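PDB 3D72: vivid PAS protein VVD, which is a blue-light photoreceptor of Neurospora crassa that senses light through a flavin in its LOV domain and forms a rapidly exchanging dimer on activation. Local coordinates for residues A[36-41]-A[142-147]; A[48-53]-A[67-72]. The protein carries 1 engineered substitution. All coordinates share one frame; numbering follows the deposited sequence.

Overall arrangement
After helix 12-21, strand 38-42 is the first strand and strand 50-53 follows as its antiparallel neighbour. The chain then passes through helices 55-61 and 65-68, and contact 2 closes this short excursion by bringing 67-72 back against 48-53. Contact 1 closes a far longer loop, about a hundred residues, when the last strand, 140-146, pairs with the first. Contact 2 is therefore nested inside contact 1. Their centres lie about 10 Å apart, and backbone hydrogen bonding of Leu40 to Val51 and Tyr52 joins them. Contact 1 joins the first and last strands within the sheet, contact 2 fastens edge strand 50-53 to the turn at the end of helix 65-68, and the flavin touches both.

Contact 1 of 2, residues A[36-41]-A[142-147]; sequences VALILC and YSMGFQ. Engineered in segment 36-41: Val36 (natural residue Cys). With FAD (flavin-adenine dinucleotide), chain C.
Gly145, paired with Ile39 at the middle of two antiparallel strands, leaves room for a flavin: a side chain here would run into C6 of the FAD. Ile39 and Gly145 form a hydrogen-bonded pair, with Gly145 N reaching Ile39 O at 2.8 Å in a nearly straight bond. Cys41 and Ser143 make the next such pair.

The face carrying Ile39, Cys41 and Ser143 receives the isoalloxazine ring. Ile39 CG1 sits between the backbone N and the carbonyl carbon (chi1 64°), and its CD1 continues to FAD C6 at 3.4 Å. Cys41 SG meets the methyl C7M at 3.5 Å, while Ser143 OG touches both flavin methyls.

Leu38, Leu40, Met144 and Phe146 occupy the reverse face. Leu40 CD2 lies over the ring of Tyr142 in a CH-pi contact, 4.1 Å from the centroid, whereas Cys41 O approaches that ring at its edge. Leu40 CD1 packs on Tyr142 CB and, at 3.9 Å, on Met144 CE. At the other end, the engineered Val36 brings CG2 to the edge of Phe146, 4.1 Å from CD1. A water donates to Ala37 O and Gln147 O, bridging these two residues beyond the last strand pair.

This is the pairing of first and last strands in the PAS fold. Helix 12-21 covers Met144 and Phe146, helix 55-61 meets Ala37 and Ile39, and strands 50-53 and 123-134 continue the sheet on either side.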
loop_
_atom_site.group_PDB
_atom_site.type_symbol
_atom_site.label_atom_id
_atom_site.label_comp_id
_atom_site.label_asym_id
_atom_site.label_seq_id
_atom_site.Cartn_x
_atom_site.Cartn_y
_atom_site.Cartn_z
ATOM N N VAL A 36 -11.720 -0.207 -0.245
ATOM C CA VAL A 36 -12.546 0.479 0.738
ATOM C C VAL A 36 -13.102 1.776 0.178
ATOM O O VAL A 36 -12.704 2.208 -0.900
ATOM C CB VAL A 36 -11.732 0.820 2.006
ATOM C CG1 VAL A 36 -11.037 -0.426 2.522
ATOM C CG2 VAL A 36 -10.712 1.910 1.705
ATOM N N ALA A 37 -14.036 2.384 0.902
ATOM C CA ALA A 37 -14.596 3.661 0.463
ATOM C C ALA A 37 -13.573 4.738 0.810
ATOM O O ALA A 37 -13.230 4.942 1.972
ATOM C CB ALA A 37 -15.920 3.942 1.169
ATOM N N LEU A 38 -13.062 5.422 -0.202
ATOM C CA LEU A 38 -12.074 6.457 0.059
ATOM C C LEU A 38 -12.132 7.525 -0.998
ATOM O O LEU A 38 -12.664 7.305 -2.079
ATOM C CB LEU A 38 -10.656 5.872 0.093
ATOM C CG LEU A 38 -10.033 5.282 -1.175
ATOM C CD1 LEU A 38 -9.522 6.398 -2.089
ATOM C CD2 LEU A 38 -8.868 4.367 -0.788
ATOM N N ILE A 39 -11.606 8.688 -0.652
ATOM C CA ILE A 39 -11.521 9.791 -1.603
ATOM C C ILE A 39 -10.221 10.540 -1.360
ATOM O O ILE A 39 -9.645 10.483 -0.278
ATOM C CB ILE A 39 -12.717 10.773 -1.504
ATOM C CG1 ILE A 39 -12.745 11.469 -0.145
ATOM C CG2 ILE A 39 -14.013 10.022 -1.739
ATOM C CD1 ILE A 39 -13.788 12.582 -0.077
ATOM N N LEU A 40 -9.735 11.220 -2.389
ATOM C CA LEU A 40 -8.514 11.999 -2.269
ATOM C C LEU A 40 -8.895 13.423 -2.652
ATOM O O LEU A 40 -9.564 13.626 -3.672
ATOM C CB LEU A 40 -7.440 11.492 -3.239
ATOM C CG LEU A 40 -6.058 12.119 -3.011
ATOM C CD1 LEU A 40 -5.366 11.437 -1.825
ATOM C CD2 LEU A 40 -5.211 11.953 -4.267
ATOM N N CYS A 41 -8.507 14.386 -1.820
ATOM C CA CYS A 41 -8.793 15.794 -2.072
ATOM C C CYS A 41 -7.494 16.560 -2.232
ATOM O O CYS A 41 -6.483 16.232 -1.600
ATOM C CB CYS A 41 -9.616 16.394 -0.935
ATOM S SG CYS A 41 -11.244 15.621 -0.750
ATOM N N TYR A 142 -2.134 16.391 -0.547
ATOM C CA TYR A 142 -3.483 15.846 -0.583
ATOM C C TYR A 142 -3.945 15.390 0.783
ATOM O O TYR A 142 -3.183 15.359 1.738
ATOM C CB TYR A 142 -3.540 14.624 -1.502
ATOM C CG TYR A 142 -3.084 14.883 -2.907
ATOM C CD1 TYR A 142 -1.840 14.448 -3.353
ATOM C CD2 TYR A 142 -3.896 15.580 -3.789
ATOM C CE1 TYR A 142 -1.412 14.709 -4.658
ATOM C CE2 TYR A 142 -3.478 15.850 -5.090
ATOM C CZ TYR A 142 -2.243 15.413 -5.512
ATOM O OH TYR A 142 -1.828 15.713 -6.786
ATOM N N SER A 143 -5.215 15.029 0.854
ATOM C CA SER A 143 -5.775 14.479 2.078
ATOM C C SER A 143 -6.553 13.261 1.620
ATOM O O SER A 143 -7.317 13.344 0.650
ATOM C CB SER A 143 -6.728 15.459 2.763
ATOM O OG SER A 143 -7.277 14.856 3.933
ATOM N N MET A 144 -6.344 12.123 2.281
ATOM C CA MET A 144 -7.082 10.920 1.926
ATOM C C MET A 144 -8.143 10.696 2.992
ATOM O O MET A 144 -7.844 10.692 4.194
ATOM C CB MET A 144 -6.174 9.685 1.845
ATOM C CG MET A 144 -6.932 8.412 1.400
ATOM S SD MET A 144 -5.913 7.015 0.815
ATOM C CE MET A 144 -5.197 7.751 -0.716
ATOM N N GLY A 145 -9.382 10.547 2.543
ATOM C CA GLY A 145 -10.479 10.315 3.462
ATOM C C GLY A 145 -11.025 8.911 3.320
ATOM O O GLY A 145 -11.113 8.375 2.224
ATOM N N PHE A 146 -11.385 8.319 4.457
ATOM C CA PHE A 146 -11.941 6.977 4.521
ATOM C C PHE A 146 -13.332 7.123 5.120
ATOM O O PHE A 146 -13.487 7.774 6.153
ATOM C CB PHE A 146 -11.063 6.109 5.425
ATOM C CG PHE A 146 -9.657 5.957 4.924
ATOM C CD1 PHE A 146 -9.327 4.925 4.053
ATOM C CD2 PHE A 146 -8.669 6.858 5.302
ATOM C CE1 PHE A 146 -8.024 4.791 3.565
ATOM C CE2 PHE A 146 -7.359 6.734 4.820
ATOM C CZ PHE A 146 -7.040 5.697 3.951
ATOM N N GLN A 147 -14.334 6.552 4.462
ATOM C CA GLN A 147 -15.716 6.638 4.941
ATOM C C GLN A 147 -16.252 5.283 5.356
ATOM O O GLN A 147 -15.876 4.254 4.804
ATOM C CB GLN A 147 -16.636 7.210 3.864
ATOM C CG GLN A 147 -16.356 8.644 3.457
ATOM C CD GLN A 147 -15.129 8.787 2.590
ATOM O OE1 GLN A 147 -14.744 7.854 1.891
ATOM N NE2 GLN A 147 -14.516 9.965 2.619
HETATM P PA FAD C . -17.067 25.625 7.287
HETATM O O1A FAD C . -17.908 25.686 6.060
HETATM O O2A FAD C . -16.212 26.795 7.594
HETATM O O5B FAD C . -18.020 25.306 8.515
HETATM C C5B FAD C . -17.560 25.197 9.877
HETATM C C4B FAD C . -18.792 25.155 10.776
HETATM O O4B FAD C . -18.317 25.116 12.134
HETATM C C3B FAD C . -19.741 26.366 10.650
HETATM O O3B FAD C . -21.080 26.032 10.392
HETATM C C2B FAD C . -19.569 27.149 11.947
HETATM O O2B FAD C . -20.711 27.748 12.501
HETATM C C1B FAD C . -18.869 26.187 12.911
HETATM N N9A FAD C . -17.757 26.772 13.637
HETATM C C8A FAD C . -16.615 27.320 13.124
HETATM N N7A FAD C . -15.785 27.786 14.028
HETATM C C5A FAD C . -16.442 27.551 15.224
HETATM C C6A FAD C . -16.071 27.818 16.589
HETATM N N6A FAD C . -14.920 28.421 16.901
HETATM N N1A FAD C . -16.942 27.457 17.575
HETATM C C2A FAD C . -18.108 26.849 17.223
HETATM N N3A FAD C . -18.555 26.539 15.984
HETATM C C4A FAD C . -17.635 26.943 15.006
HETATM N N1 FAD C . -17.300 15.789 5.080
HETATM C C2 FAD C . -18.411 15.009 5.115
HETATM O O2 FAD C . -19.489 15.406 5.596
HETATM N N3 FAD C . -18.351 13.700 4.612
HETATM C C4 FAD C . -17.222 13.115 4.036
HETATM O O4 FAD C . -17.272 11.932 3.627
HETATM C C4X FAD C . -16.069 13.927 4.016
HETATM N N5 FAD C . -14.891 13.415 3.440
HETATM C C5X FAD C . -13.776 14.234 3.421
HETATM C C6 FAD C . -12.569 13.733 2.842
HETATM C C7 FAD C . -11.434 14.503 2.757
HETATM C C7M FAD C . -10.186 13.860 2.137
HETATM C C8 FAD C . -11.445 15.848 3.203
HETATM C C8M FAD C . -10.236 16.757 3.115
HETATM C C9 FAD C . -12.649 16.373 3.798
HETATM C C9A FAD C . -13.816 15.598 3.908
HETATM N N10 FAD C . -15.048 16.085 4.509
HETATM C C10 FAD C . -16.159 15.272 4.511
HETATM C "C1'" FAD C . -15.163 17.444 5.108
HETATM C "C2'" FAD C . -15.497 18.647 4.260
HETATM O "O2'" FAD C . -14.846 18.508 2.992
HETATM C "C3'" FAD C . -15.063 19.903 5.051
HETATM O "O3'" FAD C . -13.656 19.834 5.279
HETATM C "C4'" FAD C . -15.785 20.027 6.435
HETATM O "O4'" FAD C . -17.170 20.224 6.220
HETATM C "C5'" FAD C . -15.229 21.167 7.303
HETATM O "O5'" FAD C . -14.777 22.270 6.501
HETATM P P FAD C . -15.757 23.384 5.935
HETATM O O1P FAD C . -15.007 24.080 4.886
HETATM O O2P FAD C . -17.049 22.782 5.525
HETATM O O3P FAD C . -16.045 24.415 7.130
HETATM O O HOH W 1 -13.338 3.234 4.165
#

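Contact 2 of 2, residues A[48-53]-A[67-72]. With FAD (flavin-adenine dinucleotide), chain C.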
loop_
_atom_site.group_PDB
_atom_site.type_symbol
_atom_site.label_atom_id
_atom_site.label_comp_id
_atom_site.label_asym_id
_atom_site.label_seq_id
_atom_site.Cartn_x
_atom_site.Cartn_y
_atom_site.Cartn_z
ATOM N N THR A 48 -10.354 22.741 -1.450
ATOM C CA THR A 48 -9.988 21.333 -1.267
ATOM C C THR A 48 -10.915 20.351 -1.986
ATOM O O THR A 48 -11.612 19.543 -1.357
ATOM C CB THR A 48 -9.970 21.012 0.249
ATOM O OG1 THR A 48 -9.363 22.114 0.951
ATOM C CG2 THR A 48 -9.190 19.750 0.521
ATOM N N PRO A 49 -10.919 20.386 -3.323
ATOM C CA PRO A 49 -11.771 19.502 -4.119
ATOM C C PRO A 49 -11.406 18.020 -4.187
ATOM O O PRO A 49 -10.235 17.656 -4.118
ATOM C CB PRO A 49 -11.712 20.146 -5.497
ATOM C CG PRO A 49 -10.297 20.613 -5.567
ATOM C CD PRO A 49 -10.087 21.240 -4.198
ATOM N N ILE A 50 -12.428 17.183 -4.332
ATOM C CA ILE A 50 -12.238 15.754 -4.493
ATOM C C ILE A 50 -11.649 15.558 -5.884
ATOM O O ILE A 50 -12.208 16.037 -6.871
ATOM C CB ILE A 50 -13.585 14.992 -4.433
ATOM C CG1 ILE A 50 -14.209 15.137 -3.042
ATOM C CG2 ILE A 50 -13.377 13.537 -4.788
ATOM C CD1 ILE A 50 -15.646 14.657 -2.970
ATOM N N VAL A 51 -10.518 14.871 -5.968
ATOM C CA VAL A 51 -9.885 14.626 -7.265
ATOM C C VAL A 51 -9.876 13.130 -7.585
ATOM O O VAL A 51 -9.509 12.715 -8.684
ATOM C CB VAL A 51 -8.436 15.208 -7.328
ATOM C CG1 VAL A 51 -8.488 16.727 -7.271
ATOM C CG2 VAL A 51 -7.589 14.673 -6.187
ATOM N N TYR A 52 -10.274 12.315 -6.609
ATOM C CA TYR A 52 -10.372 10.868 -6.799
ATOM C C TYR A 52 -11.383 10.282 -5.829
ATOM O O TYR A 52 -11.390 10.643 -4.660
ATOM C CB TYR A 52 -9.030 10.164 -6.571
ATOM C CG TYR A 52 -9.140 8.661 -6.731
ATOM C CD1 TYR A 52 -9.448 7.835 -5.647
ATOM C CD2 TYR A 52 -9.010 8.076 -7.984
ATOM C CE1 TYR A 52 -9.628 6.462 -5.818
ATOM C CE2 TYR A 52 -9.188 6.711 -8.163
ATOM C CZ TYR A 52 -9.498 5.914 -7.081
ATOM O OH TYR A 52 -9.686 4.570 -7.291
ATOM N N ALA A 53 -12.231 9.382 -6.322
ATOM C CA ALA A 53 -13.229 8.726 -5.477
ATOM C C ALA A 53 -13.258 7.245 -5.819
ATOM O O ALA A 53 -13.344 6.867 -6.988
ATOM C CB ALA A 53 -14.609 9.348 -5.690
ATOM N N GLU A 67 -20.655 13.473 -10.513
ATOM C CA GLU A 67 -21.323 14.267 -9.493
ATOM C C GLU A 67 -20.454 14.628 -8.296
ATOM O O GLU A 67 -20.747 15.599 -7.605
ATOM C CB GLU A 67 -22.571 13.541 -8.994
ATOM C CG GLU A 67 -23.689 13.468 -10.023
ATOM C CD GLU A 67 -24.882 12.691 -9.518
ATOM O OE1 GLU A 67 -24.677 11.566 -9.009
ATOM O OE2 GLU A 67 -26.018 13.200 -9.635
ATOM N N VAL A 68 -19.387 13.872 -8.043
ATOM C CA VAL A 68 -18.556 14.186 -6.884
ATOM C C VAL A 68 -17.220 14.858 -7.190
ATOM O O VAL A 68 -16.771 15.711 -6.427
ATOM C CB VAL A 68 -18.294 12.926 -6.017
ATOM C CG1 VAL A 68 -19.621 12.252 -5.668
ATOM C CG2 VAL A 68 -17.376 11.971 -6.734
ATOM N N LEU A 69 -16.595 14.493 -8.304
ATOM C CA LEU A 69 -15.304 15.071 -8.669
ATOM C C LEU A 69 -15.330 16.585 -8.848
ATOM O O LEU A 69 -16.221 17.136 -9.494
ATOM C CB LEU A 69 -14.788 14.424 -9.955
ATOM C CG LEU A 69 -13.838 13.231 -9.845
ATOM C CD1 LEU A 69 -14.284 12.266 -8.754
ATOM C CD2 LEU A 69 -13.773 12.542 -11.202
ATOM N N GLY A 70 -14.340 17.255 -8.264
ATOM C CA GLY A 70 -14.242 18.696 -8.394
ATOM C C GLY A 70 -14.972 19.502 -7.338
ATOM O O GLY A 70 -14.917 20.730 -7.342
ATOM N N ARG A 71 -15.656 18.818 -6.428
ATOM C CA ARG A 71 -16.412 19.487 -5.378
ATOM C C ARG A 71 -15.808 19.199 -4.010
ATOM O O ARG A 71 -15.064 18.241 -3.850
ATOM C CB ARG A 71 -17.859 18.985 -5.376
ATOM C CG ARG A 71 -18.556 19.069 -6.729
ATOM C CD ARG A 71 -19.846 18.253 -6.744
ATOM N NE ARG A 71 -20.840 18.739 -5.791
ATOM C CZ ARG A 71 -22.068 18.239 -5.665
ATOM N NH1 ARG A 71 -22.905 18.748 -4.772
ATOM N NH2 ARG A 71 -22.465 17.230 -6.433
ATOM N N ASN A 72 -16.129 20.048 -3.038
ATOM C CA ASN A 72 -15.676 19.851 -1.667
ATOM C C ASN A 72 -16.666 18.820 -1.128
ATOM O O ASN A 72 -17.852 18.869 -1.434
ATOM C CB ASN A 72 -15.770 21.152 -0.873
ATOM C CG ASN A 72 -15.297 20.994 0.552
ATOM O OD1 ASN A 72 -16.023 20.479 1.409
ATOM N ND2 ASN A 72 -14.073 21.426 0.815
HETATM P PA FAD C . -17.067 25.625 7.287
HETATM O O1A FAD C . -17.908 25.686 6.060
HETATM O O2A FAD C . -16.212 26.795 7.594
HETATM O O5B FAD C . -18.020 25.306 8.515
HETATM C C5B FAD C . -17.560 25.197 9.877
HETATM C C4B FAD C . -18.792 25.155 10.776
HETATM O O4B FAD C . -18.317 25.116 12.134
HETATM C C3B FAD C . -19.741 26.366 10.650
HETATM O O3B FAD C . -21.080 26.032 10.392
HETATM C C2B FAD C . -19.569 27.149 11.947
HETATM O O2B FAD C . -20.711 27.748 12.501
HETATM C C1B FAD C . -18.869 26.187 12.911
HETATM N N9A FAD C . -17.757 26.772 13.637
HETATM C C8A FAD C . -16.615 27.320 13.124
HETATM N N7A FAD C . -15.785 27.786 14.028
HETATM C C5A FAD C . -16.442 27.551 15.224
HETATM C C6A FAD C . -16.071 27.818 16.589
HETATM N N6A FAD C . -14.920 28.421 16.901
HETATM N N1A FAD C . -16.942 27.457 17.575
HETATM C C2A FAD C . -18.108 26.849 17.223
HETATM N N3A FAD C . -18.555 26.539 15.984
HETATM C C4A FAD C . -17.635 26.943 15.006
HETATM N N1 FAD C . -17.300 15.789 5.080
HETATM C C2 FAD C . -18.411 15.009 5.115
HETATM O O2 FAD C . -19.489 15.406 5.596
HETATM N N3 FAD C . -18.351 13.700 4.612
HETATM C C4 FAD C . -17.222 13.115 4.036
HETATM O O4 FAD C . -17.272 11.932 3.627
HETATM C C4X FAD C . -16.069 13.927 4.016
HETATM N N5 FAD C . -14.891 13.415 3.440
HETATM C C5X FAD C . -13.776 14.234 3.421
HETATM C C6 FAD C . -12.569 13.733 2.842
HETATM C C7 FAD C . -11.434 14.503 2.757
HETATM C C7M FAD C . -10.186 13.860 2.137
HETATM C C8 FAD C . -11.445 15.848 3.203
HETATM C C8M FAD C . -10.236 16.757 3.115
HETATM C C9 FAD C . -12.649 16.373 3.798
HETATM C C9A FAD C . -13.816 15.598 3.908
HETATM N N10 FAD C . -15.048 16.085 4.509
HETATM C C10 FAD C . -16.159 15.272 4.511
HETATM C "C1'" FAD C . -15.163 17.444 5.108
HETATM C "C2'" FAD C . -15.497 18.647 4.260
HETATM O "O2'" FAD C . -14.846 18.508 2.992
HETATM C "C3'" FAD C . -15.063 19.903 5.051
HETATM O "O3'" FAD C . -13.656 19.834 5.279
HETATM C "C4'" FAD C . -15.785 20.027 6.435
HETATM O "O4'" FAD C . -17.170 20.224 6.220
HETATM C "C5'" FAD C . -15.229 21.167 7.303
HETATM O "O5'" FAD C . -14.777 22.270 6.501
HETATM P P FAD C . -15.757 23.384 5.935
HETATM O O1P FAD C . -15.007 24.080 4.886
HETATM O O2P FAD C . -17.049 22.782 5.525
HETATM O O3P FAD C . -16.045 24.415 7.130
#
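The flavin pocket of this LOV domain is reached by Asn72, the residue that follows the turn 68-71, in a segment that packs against Thr48, Pro49 and Ile50. Its OD1 accepts a hydrogen bond of 2.8 Å from the ribityl hydroxyl O2' of FAD. With CG anti to the backbone N (chi1 -179°), the amide extends toward the cofactor, and ND2 comes within 3.8 Å of Thr48 O. Both ends of the amide have protein partners as well: OD1 accepts from Arg74 N and ND2 donates to Asp47 O, a pattern that fixes which way round the group lies. A leucine in its place would probably leave the O2' hydroxyl, Arg74 N and the carbonyl of Asp47 without these partners and hold the ribityl chain less firmly at this point.

Two backbone bonds join the segments. Ile50 N donates to Arg71 O at 2.9 Å, and Gly70 N returns a nearly straight bond to Ile50 O. The second segment makes a type II beta turn from Val68 to Arg71, beginning on the last residue of helix 65-68. Gly70 stands at its third position with a positive phi of 90°, where a side chain would be jammed against the preceding carbonyl oxygen. In the PAS fold this turn leads the chain from the helices back beside edge strand 50-53.

Ile50 lies alongside the turn, its CG1 only 3.3 Å from Arg71 O, while CG2 faces Leu69 CD1. Further along, the methyl of Ala53 touches Val68 CG2 at 4.0 Å and also meets Leu69 CD1. The Arg71 side chain runs back along the end of helix 65-68, where NH2 donates to Glu67 O at 2.6 Å, and its guanidinium makes a cation-pi contact with Phe75.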